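Long-range contacts in endoglucanase (Clostridium thermocellum, PDB 2C24), which is the family 30 carbohydrate-binding module of a cellulosomal enzyme that probably hydrolyses cellulose, and recognises beta-glucan chains including xyloglucan: residues Ile125-Val130 / Ile154-Asp159; Asp107-Phe112 / Ser169-Asp174. All coordinates share one frame; numbering follows the deposited sequence.

Contact 1. Residues Ile125-Val130 / Ile154-Asp159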
ATOM      1  N   ILE A 125       6.049   9.619   9.809  1.00 25.25           N
ATOM      2  CA  ILE A 125       4.617   9.772  10.072  1.00 25.83           C
ATOM      3  C   ILE A 125       3.793   9.060   9.001  1.00 26.48           C
ATOM      4  O   ILE A 125       4.126   9.113   7.814  1.00 26.28           O
ATOM      5  CB  ILE A 125       4.224  11.278  10.206  1.00 25.97           C
ATOM      6  CG1 ILE A 125       4.654  11.805  11.575  1.00 25.89           C
ATOM      7  CG2 ILE A 125       2.716  11.496  10.020  1.00 25.39           C
ATOM      8  CD1 ILE A 125       4.804  13.313  11.647  1.00 28.55           C
ATOM      9  N   ASP A 126       2.735   8.379   9.439  1.00 27.25           N
ATOM     10  CA  ASP A 126       1.797   7.715   8.540  1.00 28.30           C
ATOM     11  C   ASP A 126       0.520   8.525   8.340  1.00 28.89           C
ATOM     12  O   ASP A 126       0.010   9.142   9.277  1.00 29.07           O
ATOM     13  CB  ASP A 126       1.430   6.317   9.064  1.00 28.36           C
ATOM     14  CG  ASP A 126       2.618   5.368   9.100  1.00 28.94           C
ATOM     15  OD1 ASP A 126       2.501   4.282   9.694  1.00 29.69           O
ATOM     16  OD2 ASP A 126       3.678   5.706   8.542  1.00 31.24           O
ATOM     17  N   VAL A 127       0.019   8.524   7.108  1.00 29.58           N
ATOM     18  CA  VAL A 127      -1.335   8.997   6.823  1.00 30.14           C
ATOM     19  C   VAL A 127      -2.104   7.835   6.216  1.00 30.72           C
ATOM     20  O   VAL A 127      -1.703   7.272   5.193  1.00 30.88           O
ATOM     21  CB  VAL A 127      -1.375  10.270   5.932  1.00 30.20           C
ATOM     22  CG1 VAL A 127      -0.954  11.488   6.735  1.00 29.96           C
ATOM     23  CG2 VAL A 127      -0.520  10.119   4.672  1.00 30.03           C
ATOM     24  N   THR A 128      -3.187   7.445   6.878  1.00 31.48           N
ATOM     25  CA  THR A 128      -3.874   6.205   6.537  1.00 32.37           C
ATOM     26  C   THR A 128      -5.395   6.317   6.502  1.00 32.97           C
ATOM     27  O   THR A 128      -5.993   7.216   7.099  1.00 32.93           O
ATOM     28  CB  THR A 128      -3.495   5.063   7.511  1.00 32.46           C
ATOM     29  OG1 THR A 128      -3.663   5.512   8.859  1.00 32.76           O
ATOM     30  CG2 THR A 128      -2.044   4.601   7.296  1.00 32.57           C
ATOM     31  N   THR A 129      -6.000   5.380   5.781  1.00 33.73           N
ATOM     32  CA  THR A 129      -7.440   5.207   5.731  1.00 34.38           C
ATOM     33  C   THR A 129      -7.713   3.709   5.690  1.00 34.89           C
ATOM     34  O   THR A 129      -6.778   2.911   5.622  1.00 35.36           O
ATOM     35  CB  THR A 129      -8.061   5.912   4.489  1.00 34.56           C
ATOM     36  OG1 THR A 129      -9.486   5.768   4.512  1.00 34.38           O
ATOM     37  CG2 THR A 129      -7.506   5.336   3.182  1.00 34.08           C
ATOM     38  N   VAL A 130      -8.984   3.327   5.749  1.00 35.33           N
ATOM     39  CA  VAL A 130      -9.368   1.943   5.502  1.00 35.58           C
ATOM     40  C   VAL A 130      -9.730   1.786   4.028  1.00 35.84           C
ATOM     41  O   VAL A 130     -10.276   2.707   3.412  1.00 35.74           O
ATOM     42  CB  VAL A 130     -10.508   1.454   6.440  1.00 35.63           C
ATOM     43  CG1 VAL A 130      -9.989   1.294   7.862  1.00 35.84           C
ATOM     44  CG2 VAL A 130     -11.714   2.403   6.415  1.00 35.90           C
ATOM     45  N   ILE A 154      -3.774  15.715   5.566  1.00 39.91           N
ATOM     46  CA  ILE A 154      -3.985  15.580   7.016  1.00 39.85           C
ATOM     47  C   ILE A 154      -2.963  16.420   7.806  1.00 39.76           C
ATOM     48  O   ILE A 154      -1.761  16.349   7.528  1.00 39.86           O
ATOM     49  CB  ILE A 154      -3.938  14.078   7.444  1.00 39.84           C
ATOM     50  CG1 ILE A 154      -5.133  13.315   6.854  1.00 40.02           C
ATOM     51  CG2 ILE A 154      -3.913  13.925   8.964  1.00 40.03           C
ATOM     52  CD1 ILE A 154      -4.993  11.788   6.858  1.00 39.63           C
ATOM     53  N   ASN A 155      -3.447  17.228   8.759  1.00 39.57           N
ATOM     54  CA  ASN A 155      -2.586  18.121   9.571  1.00 39.25           C
ATOM     55  C   ASN A 155      -1.712  17.375  10.600  1.00 38.86           C
ATOM     56  O   ASN A 155      -1.711  17.689  11.796  1.00 38.98           O
ATOM     57  CB  ASN A 155      -3.402  19.259  10.230  1.00 39.50           C
ATOM     58  CG  ASN A 155      -4.488  18.756  11.207  1.00 39.88           C
ATOM     59  OD1 ASN A 155      -4.564  17.568  11.536  1.00 40.66           O
ATOM     60  ND2 ASN A 155      -5.328  19.678  11.669  1.00 39.38           N
ATOM     61  N   ASN A 156      -0.952  16.409  10.098  1.00 37.99           N
ATOM     62  CA  ASN A 156      -0.232  15.435  10.906  1.00 37.27           C
ATOM     63  C   ASN A 156       1.236  15.799  11.077  1.00 36.25           C
ATOM     64  O   ASN A 156       1.920  15.271  11.955  1.00 36.09           O
ATOM     65  CB  ASN A 156      -0.308  14.072  10.201  1.00 37.72           C
ATOM     66  CG  ASN A 156      -0.563  12.933  11.155  1.00 38.93           C
ATOM     67  OD1 ASN A 156      -0.779  11.791  10.734  1.00 39.94           O
ATOM     68  ND2 ASN A 156      -0.554  13.232  12.453  1.00 40.34           N
ATOM     69  N   GLY A 157       1.715  16.694  10.218  1.00 35.07           N
ATOM     70  CA  GLY A 157       3.141  16.919  10.059  1.00 33.77           C
ATOM     71  C   GLY A 157       3.695  16.112   8.892  1.00 32.84           C
ATOM     72  O   GLY A 157       4.846  16.303   8.502  1.00 32.62           O
ATOM     73  N   PHE A 158       2.876  15.210   8.345  1.00 32.19           N
ATOM     74  CA  PHE A 158       3.236  14.420   7.156  1.00 31.65           C
ATOM     75  C   PHE A 158       3.734  15.303   6.008  1.00 31.45           C
ATOM     76  O   PHE A 158       3.115  16.324   5.677  1.00 31.41           O
ATOM     77  CB  PHE A 158       2.049  13.570   6.685  1.00 31.50           C
ATOM     78  CG  PHE A 158       2.368  12.659   5.520  1.00 31.39           C
ATOM     79  CD1 PHE A 158       2.891  11.384   5.736  1.00 30.81           C
ATOM     80  CD2 PHE A 158       2.132  13.072   4.209  1.00 30.94           C
ATOM     81  CE1 PHE A 158       3.183  10.539   4.662  1.00 30.97           C
ATOM     82  CE2 PHE A 158       2.420  12.235   3.130  1.00 30.94           C
ATOM     83  CZ  PHE A 158       2.948  10.968   3.357  1.00 30.99           C
ATOM     84  N   ASP A 159       4.850  14.890   5.409  1.00 30.98           N
ATOM     85  CA  ASP A 159       5.507  15.642   4.344  1.00 30.65           C
ATOM     86  C   ASP A 159       5.461  14.881   3.007  1.00 30.32           C
ATOM     87  O   ASP A 159       6.207  13.913   2.810  1.00 30.14           O
ATOM     88  CB  ASP A 159       6.954  15.947   4.746  1.00 30.95           C
ATOM     89  CG  ASP A 159       7.658  16.884   3.776  1.00 31.84           C
ATOM     90  OD1 ASP A 159       7.103  17.188   2.697  1.00 32.24           O
ATOM     91  OD2 ASP A 159       8.787  17.310   4.102  1.00 32.89           O
TER
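Val127 lays a methyl over the Phe158 ring, joining the outermost strand 126-130 of a five-stranded antiparallel sheet in this beta-sandwich module to the loop that leads into strand 163-169. The contact rests mainly on the apolar branches of Ile125, Val127, Ile154 and Phe158.

Followed outward, Phe158 first sets its CB 3.7 Å from CG1 of Val127 and 4.0 Å from CG2 of Ile125. Its CG turns anti to the backbone N (chi1 -176°), which carries the ring against the Val127 side chain, where it also packs on Phe112 and Asp114. One ring edge is then directed at the Ile125 carbonyl: CD1 lies 3.3 Å from Ile125 O, in the ring plane, and CE1 follows on the same side. The whole ring lies under CG2 of Val127, which is about equally far from all six carbons. That methyl stands almost exactly over the middle of the ring, 3.6 Å from CG2 to the centroid and only 6° off the ring normal, a CH-pi contact across a right-angled crossing of the two side chains.

The two Val127 methyls divide the work, CG2 covering the face while CG1 fills the angle between Phe158 CB and Ile154. Ile154, the more exposed partner, brings its tip CD1 to 4.0 Å from Val127 CB. At the other end of the patch, Arg119 hydrogen-bonds Gly157 O, and the Asp114 carboxylate accepts from the backbone N of Ile125 (at OD2) and of Asp159 (at OD1), tying the loop to the strand indirectly. There Ile125 reaches with its longer branch over the bend in the loop: CD1 comes within 3.5 Å of the backbone O of Asn156 and 4.1 Å of Gly157 C.

Contact 2. Residues Asp107-Phe112 / Ser169-Asp174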
ATOM      1  N   ASP A 107     -10.866  -6.007   4.474  1.00 34.11           N
ATOM      2  CA  ASP A 107     -10.584  -4.658   4.922  1.00 33.20           C
ATOM      3  C   ASP A 107      -9.313  -4.582   5.739  1.00 32.35           C
ATOM      4  O   ASP A 107      -9.027  -5.452   6.569  1.00 32.14           O
ATOM      5  CB  ASP A 107     -11.755  -4.104   5.730  1.00 33.48           C
ATOM      6  CG  ASP A 107     -11.770  -2.590   5.774  1.00 34.14           C
ATOM      7  OD1 ASP A 107     -11.020  -1.953   5.004  1.00 35.17           O
ATOM      8  OD2 ASP A 107     -12.553  -2.032   6.572  1.00 35.60           O
ATOM      9  N   PHE A 108      -8.563  -3.514   5.494  1.00 31.16           N
ATOM     10  CA  PHE A 108      -7.314  -3.252   6.188  1.00 30.11           C
ATOM     11  C   PHE A 108      -6.973  -1.777   6.053  1.00 29.51           C
ATOM     12  O   PHE A 108      -7.551  -1.062   5.226  1.00 29.20           O
ATOM     13  CB  PHE A 108      -6.170  -4.138   5.651  1.00 29.88           C
ATOM     14  CG  PHE A 108      -6.070  -4.171   4.148  1.00 29.21           C
ATOM     15  CD1 PHE A 108      -5.311  -3.224   3.465  1.00 28.72           C
ATOM     16  CD2 PHE A 108      -6.727  -5.158   3.415  1.00 28.76           C
ATOM     17  CE1 PHE A 108      -5.220  -3.252   2.078  1.00 28.10           C
ATOM     18  CE2 PHE A 108      -6.644  -5.193   2.031  1.00 28.10           C
ATOM     19  CZ  PHE A 108      -5.888  -4.240   1.360  1.00 28.48           C
ATOM     20  N   VAL A 109      -6.038  -1.332   6.887  1.00 28.81           N
ATOM     21  CA  VAL A 109      -5.547   0.033   6.849  1.00 28.24           C
ATOM     22  C   VAL A 109      -4.617   0.161   5.645  1.00 28.04           C
ATOM     23  O   VAL A 109      -3.847  -0.754   5.348  1.00 28.31           O
ATOM     24  CB  VAL A 109      -4.837   0.404   8.180  1.00 28.38           C
ATOM     25  CG1 VAL A 109      -4.370   1.831   8.169  1.00 28.01           C
ATOM     26  CG2 VAL A 109      -5.774   0.182   9.371  1.00 27.98           C
ATOM     27  N   ILE A 110      -4.724   1.280   4.937  1.00 27.76           N
ATOM     28  CA  ILE A 110      -3.924   1.547   3.748  1.00 27.23           C
ATOM     29  C   ILE A 110      -3.513   3.019   3.725  1.00 27.05           C
ATOM     30  O   ILE A 110      -4.321   3.895   4.031  1.00 27.25           O
ATOM     31  CB  ILE A 110      -4.685   1.153   2.438  1.00 27.45           C
ATOM     32  CG1 ILE A 110      -3.778   1.311   1.211  1.00 27.24           C
ATOM     33  CG2 ILE A 110      -6.004   1.947   2.290  1.00 27.11           C
ATOM     34  CD1 ILE A 110      -4.333   0.694  -0.075  1.00 27.41           C
ATOM     35  N   GLY A 111      -2.258   3.288   3.375  1.00 26.66           N
ATOM     36  CA  GLY A 111      -1.766   4.659   3.346  1.00 26.14           C
ATOM     37  C   GLY A 111      -0.300   4.803   3.000  1.00 25.90           C
ATOM     38  O   GLY A 111       0.267   3.976   2.286  1.00 25.84           O
ATOM     39  N   PHE A 112       0.307   5.872   3.508  1.00 25.59           N
ATOM     40  CA  PHE A 112       1.689   6.219   3.184  1.00 25.32           C
ATOM     41  C   PHE A 112       2.493   6.578   4.420  1.00 24.87           C
ATOM     42  O   PHE A 112       1.938   6.985   5.447  1.00 24.67           O
ATOM     43  CB  PHE A 112       1.743   7.384   2.191  1.00 25.60           C
ATOM     44  CG  PHE A 112       1.112   7.079   0.869  1.00 26.77           C
ATOM     45  CD1 PHE A 112       1.853   6.475  -0.149  1.00 27.64           C
ATOM     46  CD2 PHE A 112      -0.226   7.392   0.634  1.00 27.43           C
ATOM     47  CE1 PHE A 112       1.269   6.183  -1.379  1.00 27.55           C
ATOM     48  CE2 PHE A 112      -0.820   7.103  -0.594  1.00 27.69           C
ATOM     49  CZ  PHE A 112      -0.070   6.500  -1.600  1.00 27.34           C
ATOM     50  N   SER A 169      -1.709  -2.123   6.838  1.00 30.70           N
ATOM     51  CA  SER A 169      -1.688  -2.676   8.209  1.00 32.00           C
ATOM     52  C   SER A 169      -3.044  -3.168   8.729  1.00 32.74           C
ATOM     53  O   SER A 169      -4.082  -2.943   8.105  1.00 32.89           O
ATOM     54  CB  SER A 169      -1.010  -1.721   9.211  1.00 32.08           C
ATOM     55  OG  SER A 169      -1.802  -0.582   9.471  1.00 33.26           O
ATOM     56  N   LYS A 170      -3.009  -3.859   9.865  1.00 33.92           N
ATOM     57  CA  LYS A 170      -4.187  -4.474  10.482  1.00 35.07           C
ATOM     58  C   LYS A 170      -5.305  -3.477  10.805  1.00 35.72           C
ATOM     59  O   LYS A 170      -5.063  -2.434  11.416  1.00 35.65           O
ATOM     60  CB  LYS A 170      -3.753  -5.211  11.757  1.00 35.19           C
ATOM     61  CG  LYS A 170      -4.878  -5.773  12.619  1.00 36.14           C
ATOM     62  CD  LYS A 170      -4.337  -6.177  13.988  1.00 37.30           C
ATOM     63  CE  LYS A 170      -5.358  -6.938  14.817  1.00 37.89           C
ATOM     64  NZ  LYS A 170      -6.413  -6.054  15.385  1.00 38.70           N
ATOM     65  N   ARG A 171      -6.520  -3.806  10.372  1.00 36.69           N
ATOM     66  CA  ARG A 171      -7.723  -3.104  10.808  1.00 37.67           C
ATOM     67  C   ARG A 171      -8.512  -4.015  11.745  1.00 38.20           C
ATOM     68  O   ARG A 171      -8.871  -3.617  12.858  1.00 38.55           O
ATOM     69  CB  ARG A 171      -8.578  -2.667   9.608  1.00 37.84           C
ATOM     70  CG  ARG A 171      -9.872  -1.928   9.964  1.00 38.45           C
ATOM     71  CD  ARG A 171      -9.613  -0.727  10.869  1.00 40.34           C
ATOM     72  NE  ARG A 171     -10.841  -0.144  11.409  1.00 41.67           N
ATOM     73  CZ  ARG A 171     -11.477  -0.581  12.496  1.00 42.53           C
ATOM     74  NH1 ARG A 171     -11.019  -1.628  13.179  1.00 42.65           N
ATOM     75  NH2 ARG A 171     -12.582   0.031  12.897  1.00 42.84           N
ATOM     76  N   TYR A 172      -8.766  -5.238  11.285  1.00 38.70           N
ATOM     77  CA  TYR A 172      -9.420  -6.271  12.083  1.00 39.27           C
ATOM     78  C   TYR A 172      -8.490  -7.472  12.263  1.00 39.58           C
ATOM     79  O   TYR A 172      -7.512  -7.626  11.526  1.00 39.81           O
ATOM     80  CB  TYR A 172     -10.744  -6.701  11.433  1.00 39.34           C
ATOM     81  CG  TYR A 172     -11.674  -5.544  11.131  1.00 39.72           C
ATOM     82  CD1 TYR A 172     -11.875  -5.111   9.821  1.00 39.86           C
ATOM     83  CD2 TYR A 172     -12.338  -4.869  12.158  1.00 40.07           C
ATOM     84  CE1 TYR A 172     -12.725  -4.041   9.540  1.00 39.89           C
ATOM     85  CE2 TYR A 172     -13.186  -3.797  11.887  1.00 39.97           C
ATOM     86  CZ  TYR A 172     -13.374  -3.391  10.577  1.00 39.88           C
ATOM     87  OH  TYR A 172     -14.211  -2.331  10.309  1.00 40.05           O
ATOM     88  N   ALA A 173      -8.799  -8.318  13.242  1.00 39.73           N
ATOM     89  CA  ALA A 173      -8.001  -9.513  13.513  1.00 40.05           C
ATOM     90  C   ALA A 173      -8.315 -10.682  12.571  1.00 40.16           C
ATOM     91  O   ALA A 173      -7.625 -11.704  12.599  1.00 40.37           O
ATOM     92  CB  ALA A 173      -8.175  -9.942  14.970  1.00 40.17           C
ATOM     93  N   ASP A 174      -9.340 -10.527  11.734  1.00 40.18           N
ATOM     94  CA  ASP A 174      -9.823 -11.611  10.874  1.00 40.24           C
ATOM     95  C   ASP A 174      -8.867 -11.921   9.720  1.00 39.89           C
ATOM     96  O   ASP A 174      -8.389 -10.998   9.047  1.00 40.02           O
ATOM     97  CB  ASP A 174     -11.215 -11.281  10.323  1.00 40.66           C
ATOM     98  CG  ASP A 174     -12.236 -10.995  11.425  1.00 41.97           C
ATOM     99  OD1 ASP A 174     -12.341 -11.802  12.381  1.00 43.29           O
ATOM    100  OD2 ASP A 174     -12.933  -9.961  11.331  1.00 43.10           O
TER
HETATM  101  O   HOH W   1      -7.302  -5.896   8.682  1.00 27.78           O
HETATM  102  O   HOH W   2     -13.162  -0.477   8.438  1.00 41.36           O
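The Tyr172 ring has Asp107 at its edge and its own neighbour Arg171 on one face. Asp107 CB lies in the ring plane, and OD2 approaches the same edge, 3.6 Å from Tyr172 CE1, with the carboxylate turned 53° from the ring. On the face, Arg171 CG sits toward the rim. The arginine chain bends at chi2 (54°), folding back so that one face of its guanidinium meets Tyr172 CE2.

Water bridges fill out this polar end. One water bridges Asp107 OD2 and Tyr172 OH, 2.8 Å from the hydroxyl, while OD2 is also bonded by Ser132. A second water links the backbones, lying 2.8 Å from Asp107 O, to which it may donate, and accepting from Arg171 N at 2.8 Å.

Beyond the water the two segments meet directly. Val109 N gives its hydrogen to Ser169 O at 2.8 Å, and Ser169 N returns a bond to Val109 O at 2.9 Å. Both side chains of the pair point to one face of the sheet, so Ser169 OG rests 3.4 Å from Val109 CB, while Val109 CG2 touches Lys170 O. Phe108 turns its ring the other way, into the core between the sheets, where it lies nearly parallel to Phe176.

Val109 and Ser169 thus form an antiparallel hydrogen-bonded pair at the end of a ladder within a beta-sandwich, where strand 163-169 gives way to a water-bridged surface loop.

In the fold
From the N terminus, residues 107-112 come first and lead into strand 109-114; the chain then turns back through 125-130, the edge strand beside it. Contact 1 closes the smaller loop, when 154-159 returns past that edge after strand 142-147 of the other sheet. Strand 163-169 follows, and 169-174 completes contact 2, whose wider loop encloses contact 1 entirely. The two meet where strands 109-114 and 126-130 pair: Thr129 O probably accepts a hydrogen bond from Ile110 N, Val127 N probably gives one to Phe112 O, and Val130 packs on Arg171. Together they join three neighbouring strands of the five-stranded sheet to loops at opposite ends of these strands.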